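PDB 1UPS: GlcNAc-alpha-1,4-Gal-releasing endo-beta-galactosidase from Clostridium perfringens, which probably hydrolyses O-glycosidic bonds as a family 16 endo-beta-galactosidase, named for releasing the disaccharide GlcNAc-alpha-1,4-Gal. Local coordinates for residues 32-37 and 45-50; 129-134 and 274-279; 147-152 and 168-173. All blocks are in the same frame, centred on the assembly; numbering follows the deposited sequence. Where two conformers were deposited one is given.

Contact 1: residues 32-37 and 45-50; sequences LDFSDE and REKWTD. With CA (calcium ion), chain C.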
loop_
_atom_site.group_PDB
_atom_site.type_symbol
_atom_site.label_atom_id
_atom_site.label_comp_id
_atom_site.label_asym_id
_atom_site.label_seq_id
_atom_site.Cartn_x
_atom_site.Cartn_y
_atom_site.Cartn_z
ATOM N N LEU A 32 13.810 5.809 15.036
ATOM C CA LEU A 32 13.044 6.880 14.400
ATOM C C LEU A 32 13.957 7.713 13.487
ATOM O O LEU A 32 14.993 8.211 13.935
ATOM C CB LEU A 32 12.376 7.763 15.464
ATOM C CG LEU A 32 11.473 8.873 14.924
ATOM C CD1 LEU A 32 10.179 8.294 14.337
ATOM C CD2 LEU A 32 11.174 9.894 16.028
ATOM N N ASP A 33 13.583 7.831 12.209
ATOM C CA ASP A 33 14.402 8.521 11.205
ATOM C C ASP A 33 13.868 9.898 10.836
ATOM O O ASP A 33 14.647 10.771 10.432
ATOM C CB ASP A 33 14.511 7.655 9.937
ATOM C CG ASP A 33 15.647 8.060 9.026
ATOM O OD1 ASP A 33 16.828 8.111 9.468
ATOM O OD2 ASP A 33 15.451 8.317 7.816
ATOM N N PHE A 34 12.547 10.066 10.954
ATOM C CA PHE A 34 11.841 11.308 10.611
ATOM C C PHE A 34 10.569 11.396 11.421
ATOM O O PHE A 34 9.864 10.397 11.600
ATOM C CB PHE A 34 11.465 11.353 9.123
ATOM C CG PHE A 34 10.655 12.591 8.722
ATOM C CD1 PHE A 34 9.265 12.550 8.683
ATOM C CD2 PHE A 34 11.299 13.785 8.407
ATOM C CE1 PHE A 34 8.517 13.696 8.318
ATOM C CE2 PHE A 34 10.580 14.929 8.032
ATOM C CZ PHE A 34 9.185 14.885 7.980
ATOM N N SER A 35 10.261 12.594 11.906
ATOM C CA SER A 35 8.936 12.820 12.444
ATOM C C SER A 35 8.510 14.269 12.324
ATOM O O SER A 35 9.341 15.187 12.362
ATOM C CB SER A 35 8.844 12.370 13.898
ATOM O OG SER A 35 9.660 13.180 14.701
ATOM N N ASP A 36 7.206 14.452 12.148
ATOM C CA ASP A 36 6.589 15.735 12.355
ATOM C C ASP A 36 5.336 15.489 13.173
ATOM O O ASP A 36 4.415 14.799 12.726
ATOM C CB ASP A 36 6.268 16.429 11.025
ATOM C CG ASP A 36 6.018 17.903 11.207
ATOM O OD1 ASP A 36 6.296 18.704 10.277
ATOM O OD2 ASP A 36 5.565 18.343 12.284
ATOM N N GLU A 37 5.313 16.041 14.391
ATOM C CA GLU A 37 4.160 15.909 15.277
ATOM C C GLU A 37 3.085 16.971 15.009
ATOM O O GLU A 37 2.032 16.985 15.660
ATOM C CB GLU A 37 4.623 15.910 16.751
ATOM C CG GLU A 37 5.665 14.820 17.056
ATOM C CD GLU A 37 5.111 13.407 16.928
ATOM O OE1 GLU A 37 5.838 12.534 16.405
ATOM O OE2 GLU A 37 3.948 13.169 17.332
ATOM N N ARG A 45 9.708 24.535 8.049
ATOM C CA ARG A 45 10.211 24.718 6.689
ATOM C C ARG A 45 11.551 24.015 6.434
ATOM O O ARG A 45 12.083 24.040 5.315
ATOM C CB ARG A 45 10.248 26.209 6.337
ATOM C CG ARG A 45 8.843 26.803 6.322
ATOM C CD ARG A 45 8.723 28.154 5.665
ATOM N NE ARG A 45 7.342 28.640 5.723
ATOM C CZ ARG A 45 6.401 28.355 4.817
ATOM N NH1 ARG A 45 6.689 27.595 3.762
ATOM N NH2 ARG A 45 5.173 28.846 4.958
ATOM N N GLU A 46 12.088 23.379 7.470
ATOM C CA GLU A 46 13.227 22.493 7.282
ATOM C C GLU A 46 12.760 21.118 6.798
ATOM O O GLU A 46 13.572 20.317 6.326
ATOM C CB GLU A 46 14.059 22.379 8.576
ATOM C CG GLU A 46 14.876 23.630 8.915
ATOM C CD GLU A 46 15.822 24.064 7.800
ATOM O OE1 GLU A 46 15.843 25.274 7.474
ATOM O OE2 GLU A 46 16.557 23.207 7.251
ATOM N N LYS A 47 11.456 20.848 6.892
ATOM C CA LYS A 47 10.904 19.536 6.503
ATOM C C LYS A 47 9.982 19.605 5.284
ATOM O O LYS A 47 9.933 18.659 4.480
ATOM C CB LYS A 47 10.132 18.923 7.681
ATOM C CG LYS A 47 10.993 18.656 8.902
ATOM C CD LYS A 47 10.212 18.093 10.082
ATOM C CE LYS A 47 11.207 17.763 11.233
ATOM N NZ LYS A 47 10.540 17.545 12.538
ATOM N N TRP A 48 9.244 20.712 5.167
ATOM C CA TRP A 48 8.165 20.844 4.174
ATOM C C TRP A 48 8.217 22.153 3.400
ATOM O O TRP A 48 8.600 23.208 3.945
ATOM C CB TRP A 48 6.782 20.785 4.860
ATOM C CG TRP A 48 6.581 19.569 5.697
ATOM C CD1 TRP A 48 6.689 19.484 7.060
ATOM C CD2 TRP A 48 6.262 18.253 5.234
ATOM N NE1 TRP A 48 6.439 18.195 7.474
ATOM C CE2 TRP A 48 6.197 17.412 6.374
ATOM C CE3 TRP A 48 6.030 17.690 3.963
ATOM C CZ2 TRP A 48 5.885 16.047 6.292
ATOM C CZ3 TRP A 48 5.725 16.324 3.875
ATOM C CH2 TRP A 48 5.668 15.516 5.039
ATOM N N THR A 49 7.779 22.083 2.145
ATOM C CA THR A 49 7.339 23.267 1.431
ATOM C C THR A 49 5.810 23.255 1.279
ATOM O O THR A 49 5.199 22.184 1.213
ATOM C CB THR A 49 8.086 23.418 0.084
ATOM O OG1 THR A 49 7.730 24.677 -0.508
ATOM C CG2 THR A 49 7.670 22.347 -0.963
ATOM N N ASP A 50 5.194 24.436 1.263
ATOM C CA ASP A 50 3.731 24.531 1.165
ATOM C C ASP A 50 3.261 24.932 -0.239
ATOM O O ASP A 50 2.311 25.695 -0.419
ATOM C CB ASP A 50 3.138 25.412 2.280
ATOM C CG ASP A 50 3.769 26.789 2.356
ATOM O OD1 ASP A 50 3.331 27.582 3.238
ATOM O OD2 ASP A 50 4.702 27.161 1.613
HETATM CA CA CA C . 0.224 15.986 16.737
HETATM O O HOH W 1 1.534 14.263 17.726
HETATM O O HOH W 2 -0.873 15.883 18.964
#
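The end of strand 30-36 that leads into the calcium site, part of the GH16 beta-sandwich, is gripped by K47 and W48 of the loop that follows it. K47, extended beyond CG, runs its methylenes obliquely past F34, with CD 3.8 Å from F34 CE2, and its NZ then meets the backbone oxygen S35 O at 2.7 Å, nearly along the C=O axis. One residue on, W48 NE1 donates to D36 OD1 at 2.9 Å, close to the indole plane but bent (137°), and reaches the anti side of the carboxylate. D36 CG stands anti to its backbone N (chi1 -163°), which aims the acid at the loop, while OD2 accepts from F38 N. F34 CZ lies 3.9 Å from W48 CZ2, the two ring planes steeply inclined. Just past these anchors E37 O binds the calcium ion at 2.3 Å, and E37 OE2 accepts a hydrogen bond from one of the metal's waters; G72 and D272 supply further carbonyl ligands. R45 and D50 brace the loop by an end-on salt bridge. Beyond F34, the W48 indole is packed by M274 of strand 267-279, I98 of strand 94-99, and T248 and L250 of strand 246-254.

Contact 2: residues 129-134 and 274-279; sequences GYFEIR and MRVWKP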
loop_
_atom_site.group_PDB
_atom_site.type_symbol
_atom_site.label_atom_id
_atom_site.label_comp_id
_atom_site.label_asym_id
_atom_site.label_seq_id
_atom_site.Cartn_x
_atom_site.Cartn_y
_atom_site.Cartn_z
ATOM N N GLY A 129 11.544 1.673 4.603
ATOM C CA GLY A 129 11.250 2.000 5.997
ATOM C C GLY A 129 9.804 1.732 6.366
ATOM O O GLY A 129 9.021 1.235 5.540
ATOM N N TYR A 130 9.461 2.075 7.612
ATOM C CA TYR A 130 8.093 1.951 8.120
ATOM C C TYR A 130 7.523 3.366 8.253
ATOM O O TYR A 130 8.004 4.162 9.062
ATOM C CB TYR A 130 8.088 1.237 9.502
ATOM C CG TYR A 130 6.686 0.788 9.915
ATOM C CD1 TYR A 130 5.782 1.678 10.499
ATOM C CD2 TYR A 130 6.253 -0.507 9.663
ATOM C CE1 TYR A 130 4.473 1.270 10.849
ATOM C CE2 TYR A 130 4.959 -0.916 9.998
ATOM C CZ TYR A 130 4.078 -0.032 10.597
ATOM O OH TYR A 130 2.808 -0.476 10.924
ATOM N N PHE A 131 6.534 3.689 7.418
ATOM C CA PHE A 131 5.997 5.050 7.306
ATOM C C PHE A 131 4.610 5.090 7.913
ATOM O O PHE A 131 3.824 4.190 7.644
ATOM C CB PHE A 131 5.865 5.389 5.819
ATOM C CG PHE A 131 7.186 5.455 5.094
ATOM C CD1 PHE A 131 7.893 4.292 4.778
ATOM C CD2 PHE A 131 7.734 6.694 4.752
ATOM C CE1 PHE A 131 9.142 4.371 4.118
ATOM C CE2 PHE A 131 8.965 6.788 4.099
ATOM C CZ PHE A 131 9.674 5.633 3.774
ATOM N N GLU A 132 4.292 6.111 8.713
ATOM C CA GLU A 132 3.009 6.087 9.418
ATOM C C GLU A 132 2.428 7.477 9.577
ATOM O O GLU A 132 3.171 8.430 9.869
ATOM C CB GLU A 132 3.211 5.441 10.803
ATOM C CG GLU A 132 1.962 5.348 11.683
ATOM C CD GLU A 132 2.243 4.577 12.969
ATOM O OE1 GLU A 132 2.064 5.157 14.078
ATOM O OE2 GLU A 132 2.650 3.388 12.885
ATOM N N ILE A 133 1.116 7.609 9.370
ATOM C CA ILE A 133 0.409 8.811 9.805
ATOM C C ILE A 133 -0.770 8.418 10.684
ATOM O O ILE A 133 -1.248 7.267 10.642
ATOM C CB ILE A 133 -0.071 9.693 8.617
ATOM C CG1 ILE A 133 -1.232 9.009 7.844
ATOM C CG2 ILE A 133 1.147 10.106 7.729
ATOM C CD1 ILE A 133 -1.914 9.923 6.729
ATOM N N ARG A 134 -1.231 9.378 11.480
ATOM C CA ARG A 134 -2.471 9.215 12.206
ATOM C C ARG A 134 -3.337 10.369 11.736
ATOM O O ARG A 134 -2.914 11.520 11.789
ATOM C CB ARG A 134 -2.216 9.283 13.718
ATOM C CG ARG A 134 -3.472 9.170 14.568
ATOM C CD ARG A 134 -3.127 8.890 16.051
ATOM N NE ARG A 134 -4.302 8.712 16.903
ATOM C CZ ARG A 134 -4.907 9.692 17.578
ATOM N NH1 ARG A 134 -4.470 10.938 17.481
ATOM N NH2 ARG A 134 -5.960 9.428 18.364
ATOM N N MET A 274 3.253 12.481 11.344
ATOM C CA MET A 274 3.887 11.577 10.385
ATOM C C MET A 274 5.212 11.119 10.992
ATOM O O MET A 274 5.987 11.939 11.485
ATOM C CB MET A 274 4.158 12.281 9.047
ATOM C CG MET A 274 4.922 11.393 8.046
ATOM S SD MET A 274 5.312 12.295 6.524
ATOM C CE MET A 274 6.673 11.315 5.889
ATOM N N ARG A 275 5.462 9.814 10.964
ATOM C CA ARG A 275 6.694 9.253 11.505
ATOM C C ARG A 275 7.239 8.229 10.527
ATOM O O ARG A 275 6.476 7.504 9.873
ATOM C CB ARG A 275 6.428 8.585 12.867
ATOM C CG ARG A 275 5.985 9.576 13.958
ATOM C CD ARG A 275 5.680 8.930 15.312
ATOM N NE ARG A 275 4.975 9.857 16.196
ATOM C CZ ARG A 275 4.145 9.485 17.170
ATOM N NH1 ARG A 275 3.923 8.192 17.419
ATOM N NH2 ARG A 275 3.545 10.413 17.919
ATOM N N VAL A 276 8.562 8.173 10.425
ATOM C CA VAL A 276 9.215 7.134 9.631
ATOM C C VAL A 276 10.314 6.483 10.457
ATOM O O VAL A 276 11.186 7.178 11.007
ATOM C CB VAL A 276 9.850 7.698 8.342
ATOM C CG1 VAL A 276 10.369 6.560 7.473
ATOM C CG2 VAL A 276 8.827 8.568 7.543
ATOM N N TRP A 277 10.271 5.155 10.543
ATOM C CA TRP A 277 11.278 4.408 11.282
ATOM C C TRP A 277 12.092 3.522 10.340
ATOM O O TRP A 277 11.623 3.133 9.263
ATOM C CB TRP A 277 10.614 3.500 12.318
ATOM C CG TRP A 277 9.874 4.148 13.453
ATOM C CD1 TRP A 277 10.375 4.440 14.703
ATOM C CD2 TRP A 277 8.477 4.449 13.506
ATOM N NE1 TRP A 277 9.379 4.940 15.508
ATOM C CE2 TRP A 277 8.203 4.965 14.798
ATOM C CE3 TRP A 277 7.423 4.356 12.584
ATOM C CZ2 TRP A 277 6.917 5.386 15.189
ATOM C CZ3 TRP A 277 6.150 4.783 12.968
ATOM C CH2 TRP A 277 5.906 5.281 14.267
ATOM N N LYS A 278 13.321 3.207 10.750
ATOM C CA LYS A 278 14.190 2.311 9.987
ATOM C C LYS A 278 14.514 1.117 10.882
ATOM O O LYS A 278 14.724 1.300 12.079
ATOM C CB LYS A 278 15.491 3.013 9.602
ATOM C CG LYS A 278 15.305 4.224 8.666
ATOM C CD LYS A 278 15.209 3.789 7.213
ATOM C CE LYS A 278 15.226 5.008 6.262
ATOM N NZ LYS A 278 15.463 4.558 4.855
ATOM N N PRO A 279 14.540 -0.088 10.326
ATOM C CA PRO A 279 14.829 -1.280 11.129
ATOM C C PRO A 279 16.270 -1.231 11.651
ATOM O O PRO A 279 17.186 -0.855 10.908
ATOM C CB PRO A 279 14.615 -2.426 10.133
ATOM C CG PRO A 279 14.858 -1.825 8.813
ATOM C CD PRO A 279 14.275 -0.429 8.914
#
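E132 N donates to R275 O at 2.8 Å, and the return bond from R275 N to E132 O completes a hydrogen-bonded antiparallel pair between neighbouring strands of the GH16 beta-sandwich. Two residues away Y130 and W277 form a second such pair, with Y130 N to W277 O at 2.9 Å and almost straight (175°). F131 with V276, between these two, and I133 with M274, beyond E132, are non-hydrogen-bonded pairs on the opposite face. On the face of Y130 and E132, the W277 indole leans across the strand boundary: CE3 approaches Y130 CD1 at 3.8 Å, and CZ3 meets E132 CB at 3.7 Å along the indole edge. The E132 chain runs extended past that edge, and its OE1 is held by Y273 OH and N23 ND2. W277 NE1 donates to I25 O, whereas R275 forms a salt bridge with the calcium ligand E37. Inside the sandwich, F131 and I133 press against W148 of strand 145-152. There, V276 sets CG1 anti to its backbone N (chi1 -173°), and this methyl sits over one face of the F131 phenyl as a CH-pi contact, 3.7 Å from the ring centroid, while CG2 lies 3.5 Å from F131 CD2.

Contact 3: residues 147-152 and 168-173; sequences AWWMVG and EIDILE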
loop_
_atom_site.group_PDB
_atom_site.type_symbol
_atom_site.label_atom_id
_atom_site.label_comp_id
_atom_site.label_asym_id
_atom_site.label_seq_id
_atom_site.Cartn_x
_atom_site.Cartn_y
_atom_site.Cartn_z
ATOM N N ALA A 147 -4.953 12.820 0.102
ATOM C CA ALA A 147 -3.908 11.895 -0.327
ATOM C C ALA A 147 -2.620 12.015 0.481
ATOM O O ALA A 147 -2.170 13.126 0.803
ATOM C CB ALA A 147 -3.618 12.073 -1.825
ATOM N N TRP A 148 -2.061 10.849 0.813
ATOM C CA TRP A 148 -0.715 10.745 1.351
ATOM C C TRP A 148 -0.014 9.870 0.337
ATOM O O TRP A 148 -0.420 8.715 0.112
ATOM C CB TRP A 148 -0.738 10.050 2.703
ATOM C CG TRP A 148 0.628 9.698 3.260
ATOM C CD1 TRP A 148 1.832 10.322 3.019
ATOM C CD2 TRP A 148 0.902 8.645 4.185
ATOM N NE1 TRP A 148 2.840 9.680 3.716
ATOM C CE2 TRP A 148 2.290 8.670 4.462
ATOM C CE3 TRP A 148 0.114 7.673 4.804
ATOM C CZ2 TRP A 148 2.907 7.740 5.320
ATOM C CZ3 TRP A 148 0.721 6.752 5.667
ATOM C CH2 TRP A 148 2.106 6.790 5.906
ATOM N N TRP A 149 0.989 10.425 -0.337
ATOM C CA TRP A 149 1.625 9.676 -1.416
ATOM C C TRP A 149 3.108 9.993 -1.545
ATOM O O TRP A 149 3.598 10.983 -0.998
ATOM C CB TRP A 149 0.907 9.904 -2.770
ATOM C CG TRP A 149 0.569 11.341 -3.167
ATOM C CD1 TRP A 149 -0.200 12.254 -2.472
ATOM C CD2 TRP A 149 0.901 11.972 -4.421
ATOM N NE1 TRP A 149 -0.330 13.414 -3.211
ATOM C CE2 TRP A 149 0.326 13.262 -4.412
ATOM C CE3 TRP A 149 1.647 11.567 -5.550
ATOM C CZ2 TRP A 149 0.476 14.175 -5.484
ATOM C CZ3 TRP A 149 1.789 12.479 -6.628
ATOM C CH2 TRP A 149 1.201 13.765 -6.573
ATOM N N MET A 150 3.819 9.132 -2.270
ATOM C CA MET A 150 5.260 9.266 -2.423
ATOM C C MET A 150 5.594 9.115 -3.892
ATOM O O MET A 150 4.916 8.387 -4.605
ATOM C CB MET A 150 5.993 8.207 -1.588
ATOM C CG MET A 150 5.670 8.349 -0.072
ATOM S SD MET A 150 6.510 7.101 0.949
ATOM C CE MET A 150 8.192 7.698 0.750
ATOM N N VAL A 151 6.617 9.853 -4.326
ATOM C CA VAL A 151 7.059 9.824 -5.713
ATOM C C VAL A 151 8.572 9.690 -5.758
ATOM O O VAL A 151 9.270 10.206 -4.884
ATOM C CB VAL A 151 6.609 11.099 -6.496
ATOM C CG1 VAL A 151 5.081 11.126 -6.649
ATOM C CG2 VAL A 151 7.106 12.409 -5.822
ATOM N N GLY A 152 9.074 8.989 -6.770
ATOM C CA GLY A 152 10.503 8.882 -6.980
ATOM C C GLY A 152 11.122 10.254 -7.173
ATOM O O GLY A 152 10.509 11.167 -7.754
ATOM N N GLU A 168 5.249 5.949 -8.258
ATOM C CA GLU A 168 4.245 6.626 -7.414
ATOM C C GLU A 168 3.597 5.586 -6.508
ATOM O O GLU A 168 3.167 4.533 -6.992
ATOM C CB GLU A 168 3.151 7.268 -8.277
ATOM C CG GLU A 168 2.050 7.918 -7.432
ATOM C CD GLU A 168 0.980 8.625 -8.249
ATOM O OE1 GLU A 168 0.010 9.093 -7.615
ATOM O OE2 GLU A 168 1.104 8.715 -9.490
ATOM N N ILE A 169 3.554 5.859 -5.203
ATOM C CA ILE A 169 2.776 5.035 -4.267
ATOM C C ILE A 169 1.753 5.930 -3.604
ATOM O O ILE A 169 2.117 6.864 -2.890
ATOM C CB ILE A 169 3.657 4.357 -3.176
ATOM C CG1 ILE A 169 4.776 3.511 -3.797
ATOM C CG2 ILE A 169 2.774 3.512 -2.208
ATOM C CD1 ILE A 169 5.869 3.125 -2.768
ATOM N N ASP A 170 0.468 5.666 -3.858
ATOM C CA ASP A 170 -0.579 6.424 -3.189
ATOM C C ASP A 170 -0.950 5.641 -1.934
ATOM O O ASP A 170 -1.732 4.701 -2.005
ATOM C CB ASP A 170 -1.774 6.595 -4.121
ATOM C CG ASP A 170 -1.378 7.262 -5.415
ATOM O OD1 ASP A 170 -0.699 8.320 -5.344
ATOM O OD2 ASP A 170 -1.651 6.766 -6.522
ATOM N N ILE A 171 -0.324 5.976 -0.810
ATOM C CA ILE A 171 -0.524 5.207 0.434
ATOM C C ILE A 171 -1.946 5.392 0.926
ATOM O O ILE A 171 -2.543 4.462 1.465
ATOM C CB ILE A 171 0.488 5.622 1.538
ATOM C CG1 ILE A 171 1.933 5.557 1.010
ATOM C CG2 ILE A 171 0.348 4.732 2.786
ATOM C CD1 ILE A 171 2.918 6.343 1.906
ATOM N N LEU A 172 -2.476 6.595 0.731
ATOM C CA LEU A 172 -3.875 6.862 1.000
ATOM C C LEU A 172 -4.370 7.827 -0.071
ATOM O O LEU A 172 -3.708 8.815 -0.377
ATOM C CB LEU A 172 -4.033 7.482 2.404
ATOM C CG LEU A 172 -5.477 7.737 2.852
ATOM C CD1 LEU A 172 -5.616 7.508 4.375
ATOM C CD2 LEU A 172 -5.887 9.183 2.540
ATOM N N GLU A 173 -5.529 7.527 -0.649
ATOM C CA GLU A 173 -6.107 8.355 -1.692
ATOM C C GLU A 173 -7.628 8.405 -1.535
ATOM O O GLU A 173 -8.359 8.697 -2.490
ATOM C CB GLU A 173 -5.690 7.793 -3.082
ATOM C CG GLU A 173 -5.869 8.804 -4.192
ATOM C CD GLU A 173 -5.555 8.246 -5.584
ATOM O OE1 GLU A 173 -4.946 8.999 -6.355
ATOM O OE2 GLU A 173 -5.971 7.109 -5.929
#
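A classic beta bulge, with I171 and L172 both facing W148, interrupts the antiparallel pairing of 147-152 with 168-173 on the concave sheet that lines the substrate cleft in GH16 enzymes. The sequence EIDILE fits the bulged form of the family signature, whose outer glutamates are the catalytic pair in relatives; by that analogy E168 and E173 probably belong to the active site. Before the bulge, M150 and I169 exchange two backbone bonds, M150 N reaching I169 O at 2.9 Å. At the bulge W148 O takes L172 N at 3.0 Å and, weakly, I171 N, whose bond is strongly bent (119°). The extra residue resets the alternation, so L172 joins W148, M150 and I169 on the inner face, and the carboxylates of E168, D170 and E173 all lie on the side of W149; E173 OE2 forms a salt bridge with R183 NE. I171, displaced toward the partner strand, wedges beneath the W148 indole: CD1 is a CH-pi partner of the six-membered ring, 3.7 Å from its centroid and over its centre, and also lies 3.8 Å from M150 SD. CG2 reaches the same benzo ring at CZ3. On the other face of the sheet, W149 takes the crowded position, CG between backbone N and carbonyl carbon (chi1 47°), which turns its indole alongside D170 and E168; NE1 is held by N251 OD1, and H107 meets the ring edge-to-face. E168, fully extended, sends OE2 to W189 NE1. Its other oxygen, OE1, lies 3.6 Å from W149 CE3, and D170 OD1 approaches W149 CB at 3.4 Å.

Read from the N terminus, the chain first closes contact 1, a short loop of seven residues that folds 45-50 back on strand 30-36. Only then does it open contact 2, a span of 139 residues between 129-134 and 274-279, and contact 3 forms within that span with a loop of fifteen. Contacts 1 and 2 share a sheet, since strand 267-279 lies between strands 30-36 and 129-136; D33 N lies 2.8 Å from V276 O, a probable hydrogen bond. Contact 3 belongs to the other sheet, and F131 CE2 against M150 CE, at 3.6 Å, is one place where the layers meet. Contacts 1 and 3 do not touch.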